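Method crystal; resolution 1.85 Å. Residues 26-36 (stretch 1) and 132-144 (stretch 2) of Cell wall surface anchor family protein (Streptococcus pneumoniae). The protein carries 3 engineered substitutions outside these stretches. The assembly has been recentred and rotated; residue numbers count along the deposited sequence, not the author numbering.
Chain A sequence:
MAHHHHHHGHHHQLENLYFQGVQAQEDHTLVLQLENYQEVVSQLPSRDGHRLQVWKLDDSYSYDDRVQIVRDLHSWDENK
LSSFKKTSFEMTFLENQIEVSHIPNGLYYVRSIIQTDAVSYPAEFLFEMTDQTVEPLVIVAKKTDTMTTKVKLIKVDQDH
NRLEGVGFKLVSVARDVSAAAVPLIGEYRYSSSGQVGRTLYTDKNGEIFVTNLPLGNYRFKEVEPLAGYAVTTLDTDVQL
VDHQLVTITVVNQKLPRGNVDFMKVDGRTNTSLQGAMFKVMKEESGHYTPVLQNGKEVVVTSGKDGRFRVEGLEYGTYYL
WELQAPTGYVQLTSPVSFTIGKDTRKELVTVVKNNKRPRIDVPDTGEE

Stretch 1 26-36: EDHTLVLQLEN
Stretch 2, residues 132-144: QTVEPLVIVAKKT

Two extended segments of one chain lie side by side as parallel strands, paired from Leu30 with Leu137 to Gln33 with Val140, their axes 4.8 Å apart at closest approach and their N-to-C directions 23° apart. The register continues through Val31 with Val138 and Leu32 with Ile139, with CA-CA distances of 4.7 to 5.1 Å. Along the paired part of stretch 1 the torsions stay in the beta region; from Thr29 to Gln33, phi runs from -116° to -104° and psi from 124° to 139°. Together the stretches bury 821 Å².

At the entrance, His28 (chi1 m, chi2 -87°) brings CE1 to 3.7 Å from Thr133 CB. A water links His28 to Glu135: its O lies 3.1 Å from His28 ND1 and donates to Glu135 OE1 at 2.5 Å.

Thr29 (m) meets the Glu135 carboxylate with two donors: its N reaches Glu135 OE1 at 2.7 Å, and its OG1 donates to Glu135 OE2, also at 2.7 Å. Glu135 (chi1 t, chi2 95°, chi3 -16°) thus supplies by its side chain the acceptor for Thr29 N; the Thr29 carbonyl is met by backbone. The cis peptide before Pro136 follows, and Leu137 N then donates to Thr29 O at 3.0 Å.

From here the parallel pattern is regular: alternate residues of stretch 1 use both N and O, each straddling its partner, and side chains alternate between faces. Leu30 (t, p) brings CA to 3.6 Å from Leu137 O, a CA-H...O contact, and places CD1 4.1 Å from Leu137 CD2 and 3.8 Å from Ile139 CD1. Val31 N donates to Leu137 O (2.8 Å, 174°), and Ile139 N to Val31 O (2.8 Å, 176°). On the face opposite Leu30, Val31 (t) packs CG2 3.6 Å from Pro136 CG and CG1 4.2 Å from Val138 CG1. Leu32 (m, t) returns to the Leu30 face, its CA 3.3 Å from Ile139 O in another CA-H...O contact and its CD2 3.9 Å from Ile139 CB. These leucines meet Leu137 (t, p) and Ile139 (m, t) through apolar van der Waals contact. Gln33 N donates to Ile139 O and Ala141 N to Gln33 O, both at 3.0 Å. Gln33 (m, t, chi3 2°) lies over the valines on the Val31 face, its amide against methyls that offer no hydrogen bond: NE2 is 3.8 Å from Val138 CG1 and OE1 3.5 Å from Val140 CG2.

Beyond, Leu34 (m, t) touches Ala141, CD2 to CB at 4.2 Å. Glu35 (m, t, chi3 20°) closes the contact: its OE2 accepts from Lys143 N at 3.0 Å and 170°. A carboxylate therefore receives backbone NH at each end, Glu135 from stretch 2 and Glu35 from stretch 1.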

ATOM      1  N   GLU A  26      46.938   2.048  16.167  1.00 47.70           N
ATOM      2  CA  GLU A  26      46.115   1.009  16.858  1.00 52.64           C
ATOM      3  C   GLU A  26      44.766   1.463  17.451  1.00 48.15           C
ATOM      4  O   GLU A  26      43.982   0.594  17.867  1.00 50.58           O
ATOM      5  CB  GLU A  26      46.913   0.290  17.934  1.00 57.52           C
ATOM      6  CG  GLU A  26      46.161   0.117  19.257  1.00 62.67           C
ATOM      7  CD  GLU A  26      46.919  -0.721  20.227  1.00 71.11           C
ATOM      8  OE1 GLU A  26      47.203  -1.889  19.887  1.00 80.18           O
ATOM      9  OE2 GLU A  26      47.229  -0.207  21.321  1.00 87.41           O
ATOM     10  N   ASP A  27      44.461   2.760  17.544  1.00 47.76           N
ATOM     11  CA  ASP A  27      43.030   3.097  17.802  1.00 48.86           C
ATOM     12  C   ASP A  27      42.419   4.031  16.748  1.00 48.66           C
ATOM     13  O   ASP A  27      42.455   5.279  16.844  1.00 43.82           O
ATOM     14  CB  ASP A  27      42.794   3.609  19.214  1.00 52.50           C
ATOM     15  CG  ASP A  27      41.342   3.562  19.592  1.00 58.25           C
ATOM     16  OD1 ASP A  27      40.876   2.543  20.157  1.00 52.17           O
ATOM     17  OD2 ASP A  27      40.659   4.541  19.264  1.00 62.45           O
ATOM     18  N   HIS A  28      41.870   3.398  15.713  1.00 34.77           N
ATOM     19  CA  HIS A  28      41.301   4.122  14.640  1.00 32.43           C
ATOM     20  C   HIS A  28      39.776   3.999  14.683  1.00 26.98           C
ATOM     21  O   HIS A  28      39.178   2.994  15.167  1.00 29.43           O
ATOM     22  CB  HIS A  28      41.800   3.610  13.282  1.00 31.40           C
ATOM     23  CG  HIS A  28      43.245   3.822  13.053  1.00 39.45           C
ATOM     24  ND1 HIS A  28      43.743   4.989  12.519  1.00 39.15           N
ATOM     25  CD2 HIS A  28      44.310   3.010  13.256  1.00 38.27           C
ATOM     26  CE1 HIS A  28      45.057   4.895  12.426  1.00 40.23           C
ATOM     27  NE2 HIS A  28      45.423   3.705  12.860  1.00 39.64           N
ATOM     28  N   THR A  29      39.183   5.030  14.160  1.00 27.28           N
ATOM     29  CA  THR A  29      37.751   5.043  13.908  1.00 29.28           C
ATOM     30  C   THR A  29      37.433   5.139  12.386  1.00 26.28           C
ATOM     31  O   THR A  29      38.006   5.955  11.648  1.00 26.62           O
ATOM     32  CB  THR A  29      37.069   6.228  14.609  1.00 30.78           C
ATOM     33  OG1 THR A  29      37.301   6.149  16.019  1.00 31.40           O
ATOM     34  CG2 THR A  29      35.594   6.191  14.345  1.00 27.97           C
ATOM     35  N   LEU A  30      36.492   4.283  11.971  1.00 24.70           N
ATOM     36  CA  LEU A  30      35.956   4.303  10.603  1.00 22.60           C
ATOM     37  C   LEU A  30      34.497   4.832  10.623  1.00 20.22           C
ATOM     38  O   LEU A  30      33.669   4.415  11.379  1.00 19.66           O
ATOM     39  CB  LEU A  30      35.987   2.877   9.985  1.00 19.32           C
ATOM     40  CG  LEU A  30      35.308   2.727   8.606  1.00 20.69           C
ATOM     41  CD1 LEU A  30      35.964   3.417   7.482  1.00 24.32           C
ATOM     42  CD2 LEU A  30      35.132   1.205   8.342  1.00 20.89           C
ATOM     43  N   VAL A  31      34.256   5.809   9.767  1.00 20.51           N
ATOM     44  CA  VAL A  31      32.901   6.390   9.556  1.00 21.19           C
ATOM     45  C   VAL A  31      32.348   5.808   8.192  1.00 21.83           C
ATOM     46  O   VAL A  31      33.076   5.821   7.162  1.00 22.77           O
ATOM     47  CB  VAL A  31      33.026   7.966   9.522  1.00 21.81           C
ATOM     48  CG1 VAL A  31      31.859   8.646   8.841  1.00 22.13           C
ATOM     49  CG2 VAL A  31      33.180   8.550  10.923  1.00 24.38           C
ATOM     50  N   LEU A  32      31.154   5.195   8.237  1.00 23.99           N
ATOM     51  CA  LEU A  32      30.463   4.659   7.067  1.00 20.82           C
ATOM     52  C   LEU A  32      29.188   5.475   6.821  1.00 23.09           C
ATOM     53  O   LEU A  32      28.341   5.632   7.669  1.00 23.41           O
ATOM     54  CB  LEU A  32      30.087   3.182   7.284  1.00 21.05           C
ATOM     55  CG  LEU A  32      31.300   2.247   7.391  1.00 20.07           C
ATOM     56  CD1 LEU A  32      30.963   0.868   7.839  1.00 17.79           C
ATOM     57  CD2 LEU A  32      32.017   2.178   6.051  1.00 23.85           C
ATOM     58  N   GLN A  33      29.062   6.025   5.630  1.00 19.69           N
ATOM     59  CA  GLN A  33      27.852   6.705   5.241  1.00 22.41           C
ATOM     60  C   GLN A  33      27.135   5.753   4.270  1.00 21.72           C
ATOM     61  O   GLN A  33      27.764   5.096   3.442  1.00 23.04           O
ATOM     62  CB  GLN A  33      28.240   8.061   4.642  1.00 23.34           C
ATOM     63  CG  GLN A  33      28.767   9.050   5.663  1.00 22.94           C
ATOM     64  CD  GLN A  33      29.570  10.214   5.085  1.00 29.84           C
ATOM     65  OE1 GLN A  33      29.745  10.346   3.871  1.00 37.74           O
ATOM     66  NE2 GLN A  33      30.015  11.104   5.960  1.00 26.64           N
ATOM     67  N   LEU A  34      25.815   5.641   4.390  1.00 20.51           N
ATOM     68  CA  LEU A  34      25.051   4.677   3.616  1.00 19.67           C
ATOM     69  C   LEU A  34      23.994   5.346   2.722  1.00 23.84           C
ATOM     70  O   LEU A  34      23.520   6.474   3.030  1.00 24.48           O
ATOM     71  CB  LEU A  34      24.320   3.735   4.534  1.00 20.34           C
ATOM     72  CG  LEU A  34      25.124   3.042   5.618  1.00 20.12           C
ATOM     73  CD1 LEU A  34      24.191   2.123   6.342  1.00 19.87           C
ATOM     74  CD2 LEU A  34      26.345   2.273   5.084  1.00 22.67           C
ATOM     75  N   GLU A  35      23.559   4.603   1.728  1.00 21.60           N
ATOM     76  CA  GLU A  35      22.400   4.975   0.919  1.00 24.13           C
ATOM     77  C   GLU A  35      21.135   4.873   1.821  1.00 25.06           C
ATOM     78  O   GLU A  35      20.923   3.887   2.550  1.00 23.77           O
ATOM     79  CB  GLU A  35      22.273   4.051  -0.270  1.00 24.96           C
ATOM     80  CG  GLU A  35      23.497   3.967  -1.243  1.00 24.03           C
ATOM     81  CD  GLU A  35      23.395   2.829  -2.256  1.00 19.68           C
ATOM     82  OE1 GLU A  35      22.324   2.275  -2.547  1.00 21.83           O
ATOM     83  OE2 GLU A  35      24.404   2.452  -2.891  1.00 23.83           O
ATOM     84  N   ASN A  36      20.291   5.910   1.767  1.00 29.08           N
ATOM     85  CA  ASN A  36      18.956   5.854   2.359  1.00 26.43           C
ATOM     86  C   ASN A  36      19.166   5.641   3.842  1.00 26.15           C
ATOM     87  O   ASN A  36      18.398   4.917   4.473  1.00 23.46           O
ATOM     88  CB  ASN A  36      18.130   4.706   1.735  1.00 30.69           C
ATOM     89  CG  ASN A  36      16.586   4.889   1.899  1.00 29.27           C
ATOM     90  OD1 ASN A  36      16.133   5.975   2.056  1.00 28.85           O
ATOM     91  ND2 ASN A  36      15.832   3.797   1.888  1.00 25.29           N
ATOM     92  N   GLN A 132      49.470   6.789   9.559  1.00 40.09           N
ATOM     93  CA  GLN A 132      49.275   8.095   8.884  1.00 44.71           C
ATOM     94  C   GLN A 132      47.844   8.485   8.573  1.00 50.30           C
ATOM     95  O   GLN A 132      47.601   9.547   7.996  1.00 52.54           O
ATOM     96  CB  GLN A 132      49.980   8.083   7.545  1.00 46.79           C
ATOM     97  CG  GLN A 132      51.437   7.634   7.608  1.00 53.53           C
ATOM     98  CD  GLN A 132      52.223   8.356   8.677  1.00 62.36           C
ATOM     99  OE1 GLN A 132      52.016   9.553   8.922  1.00 72.86           O
ATOM    100  NE2 GLN A 132      53.139   7.637   9.327  1.00 68.01           N
ATOM    101  N   THR A 133      46.917   7.589   8.899  1.00 52.05           N
ATOM    102  CA  THR A 133      45.494   7.716   8.598  1.00 48.17           C
ATOM    103  C   THR A 133      44.956   8.881   9.374  1.00 48.67           C
ATOM    104  O   THR A 133      45.037   8.851  10.607  1.00 45.36           O
ATOM    105  CB  THR A 133      44.708   6.470   9.140  1.00 45.57           C
ATOM    106  OG1 THR A 133      45.077   5.300   8.387  1.00 40.13           O
ATOM    107  CG2 THR A 133      43.196   6.706   9.085  1.00 45.66           C
ATOM    108  N   VAL A 134      44.364   9.854   8.678  1.00 47.70           N
ATOM    109  CA  VAL A 134      43.660  10.978   9.356  1.00 53.87           C
ATOM    110  C   VAL A 134      42.345  10.468   9.963  1.00 49.09           C
ATOM    111  O   VAL A 134      41.602   9.781   9.273  1.00 47.65           O
ATOM    112  CB  VAL A 134      43.447  12.211   8.382  1.00 61.42           C
ATOM    113  CG1 VAL A 134      42.044  12.226   7.749  1.00 58.81           C
ATOM    114  CG2 VAL A 134      43.765  13.551   9.068  1.00 50.54           C
ATOM    115  N   GLU A 135      42.086  10.798  11.242  1.00 48.34           N
ATOM    116  CA  GLU A 135      40.905  10.347  12.015  1.00 45.66           C
ATOM    117  C   GLU A 135      39.685  11.283  12.015  1.00 47.35           C
ATOM    118  O   GLU A 135      39.789  12.457  12.337  1.00 41.32           O
ATOM    119  CB  GLU A 135      41.303  10.145  13.478  1.00 49.59           C
ATOM    120  CG  GLU A 135      40.152   9.844  14.457  1.00 51.02           C
ATOM    121  CD  GLU A 135      39.914   8.360  14.735  1.00 55.69           C
ATOM    122  OE1 GLU A 135      40.404   7.474  13.984  1.00 48.66           O
ATOM    123  OE2 GLU A 135      39.179   8.077  15.720  1.00 55.93           O
ATOM    124  N   PRO A 136      38.500  10.752  11.721  1.00 38.19           N
ATOM    125  CA  PRO A 136      38.244   9.348  11.279  1.00 38.08           C
ATOM    126  C   PRO A 136      38.499   9.137   9.762  1.00 30.96           C
ATOM    127  O   PRO A 136      38.641  10.091   8.980  1.00 29.52           O
ATOM    128  CB  PRO A 136      36.770   9.189  11.570  1.00 36.10           C
ATOM    129  CG  PRO A 136      36.233  10.522  11.183  1.00 38.48           C
ATOM    130  CD  PRO A 136      37.296  11.576  11.532  1.00 36.77           C
ATOM    131  N   LEU A 137      38.612   7.876   9.363  1.00 28.85           N
ATOM    132  CA  LEU A 137      38.542   7.537   7.948  1.00 26.06           C
ATOM    133  C   LEU A 137      37.042   7.545   7.552  1.00 24.99           C
ATOM    134  O   LEU A 137      36.258   6.953   8.206  1.00 25.37           O
ATOM    135  CB  LEU A 137      39.128   6.126   7.754  1.00 24.53           C
ATOM    136  CG  LEU A 137      39.198   5.672   6.326  1.00 21.79           C
ATOM    137  CD1 LEU A 137      40.046   6.569   5.409  1.00 24.09           C
ATOM    138  CD2 LEU A 137      39.745   4.292   6.296  1.00 19.89           C
ATOM    139  N   VAL A 138      36.698   8.154   6.435  1.00 25.64           N
ATOM    140  CA  VAL A 138      35.307   8.261   5.936  1.00 25.82           C
ATOM    141  C   VAL A 138      35.118   7.476   4.643  1.00 26.18           C
ATOM    142  O   VAL A 138      35.729   7.790   3.645  1.00 28.70           O
ATOM    143  CB  VAL A 138      34.905   9.735   5.630  1.00 28.26           C
ATOM    144  CG1 VAL A 138      33.471   9.792   5.182  1.00 25.35           C
ATOM    145  CG2 VAL A 138      35.166  10.621   6.858  1.00 29.25           C
ATOM    146  N   ILE A 139      34.270   6.468   4.663  1.00 23.98           N
ATOM    147  CA  ILE A 139      33.902   5.735   3.466  1.00 22.26           C
ATOM    148  C   ILE A 139      32.386   5.792   3.202  1.00 20.47           C
ATOM    149  O   ILE A 139      31.584   5.489   4.069  1.00 17.72           O
ATOM    150  CB  ILE A 139      34.274   4.270   3.606  1.00 23.64           C
ATOM    151  CG1 ILE A 139      35.796   4.188   3.550  1.00 25.11           C
ATOM    152  CG2 ILE A 139      33.613   3.394   2.539  1.00 25.07           C
ATOM    153  CD1 ILE A 139      36.362   2.845   3.703  1.00 32.13           C
ATOM    154  N   VAL A 140      32.044   6.109   1.963  1.00 17.36           N
ATOM    155  CA  VAL A 140      30.662   6.159   1.515  1.00 17.89           C
ATOM    156  C   VAL A 140      30.389   4.785   0.853  1.00 18.98           C
ATOM    157  O   VAL A 140      30.834   4.543  -0.268  1.00 23.98           O
ATOM    158  CB  VAL A 140      30.406   7.319   0.519  1.00 22.22           C
ATOM    159  CG1 VAL A 140      28.925   7.447   0.222  1.00 22.00           C
ATOM    160  CG2 VAL A 140      30.941   8.668   0.983  1.00 23.67           C
ATOM    161  N   ALA A 141      29.682   3.891   1.536  1.00 17.44           N
ATOM    162  CA  ALA A 141      29.656   2.476   1.101  1.00 19.36           C
ATOM    163  C   ALA A 141      28.539   2.214   0.086  1.00 22.97           C
ATOM    164  O   ALA A 141      27.387   2.586   0.348  1.00 22.50           O
ATOM    165  CB  ALA A 141      29.385   1.613   2.313  1.00 19.93           C
ATOM    166  N   LYS A 142      28.844   1.573  -1.063  1.00 21.04           N
ATOM    167  CA  LYS A 142      27.880   1.352  -2.082  1.00 20.16           C
ATOM    168  C   LYS A 142      27.205   0.087  -1.682  1.00 20.54           C
ATOM    169  O   LYS A 142      27.847  -0.848  -1.260  1.00 20.30           O
ATOM    170  CB  LYS A 142      28.511   1.162  -3.452  1.00 22.10           C
ATOM    171  CG  LYS A 142      27.513   0.702  -4.507  1.00 25.28           C
ATOM    172  CD  LYS A 142      28.064   1.103  -5.860  1.00 25.04           C
ATOM    173  CE  LYS A 142      26.936   1.134  -6.906  1.00 27.14           C
ATOM    174  NZ  LYS A 142      26.529  -0.238  -7.105  1.00 27.19           N
ATOM    175  N   LYS A 143      25.889   0.102  -1.757  1.00 20.33           N
ATOM    176  CA  LYS A 143      25.115  -1.121  -1.440  1.00 21.17           C
ATOM    177  C   LYS A 143      25.253  -2.095  -2.610  1.00 22.97           C
ATOM    178  O   LYS A 143      25.125  -1.753  -3.760  1.00 21.34           O
ATOM    179  CB  LYS A 143      23.630  -0.773  -1.137  1.00 20.49           C
ATOM    180  CG  LYS A 143      22.828  -1.940  -0.555  1.00 25.18           C
ATOM    181  CD  LYS A 143      21.329  -1.594  -0.469  1.00 24.65           C
ATOM    182  CE  LYS A 143      20.603  -2.769   0.180  1.00 31.12           C
ATOM    183  NZ  LYS A 143      19.237  -2.365   0.586  1.00 32.05           N
ATOM    184  N   THR A 144      25.438  -3.344  -2.264  1.00 23.77           N
ATOM    185  CA  THR A 144      25.494  -4.426  -3.206  1.00 31.34           C
ATOM    186  C   THR A 144      24.251  -5.389  -3.111  1.00 36.19           C
ATOM    187  O   THR A 144      23.431  -5.263  -2.265  1.00 37.39           O
ATOM    188  CB  THR A 144      26.829  -5.192  -3.036  1.00 32.53           C
ATOM    189  OG1 THR A 144      26.897  -6.212  -3.995  1.00 42.04           O
ATOM    190  CG2 THR A 144      26.886  -5.792  -1.758  1.00 28.12           C
TER
HETATM  191  O   HOH W   1      41.719   7.229  11.929  1.00 52.39           O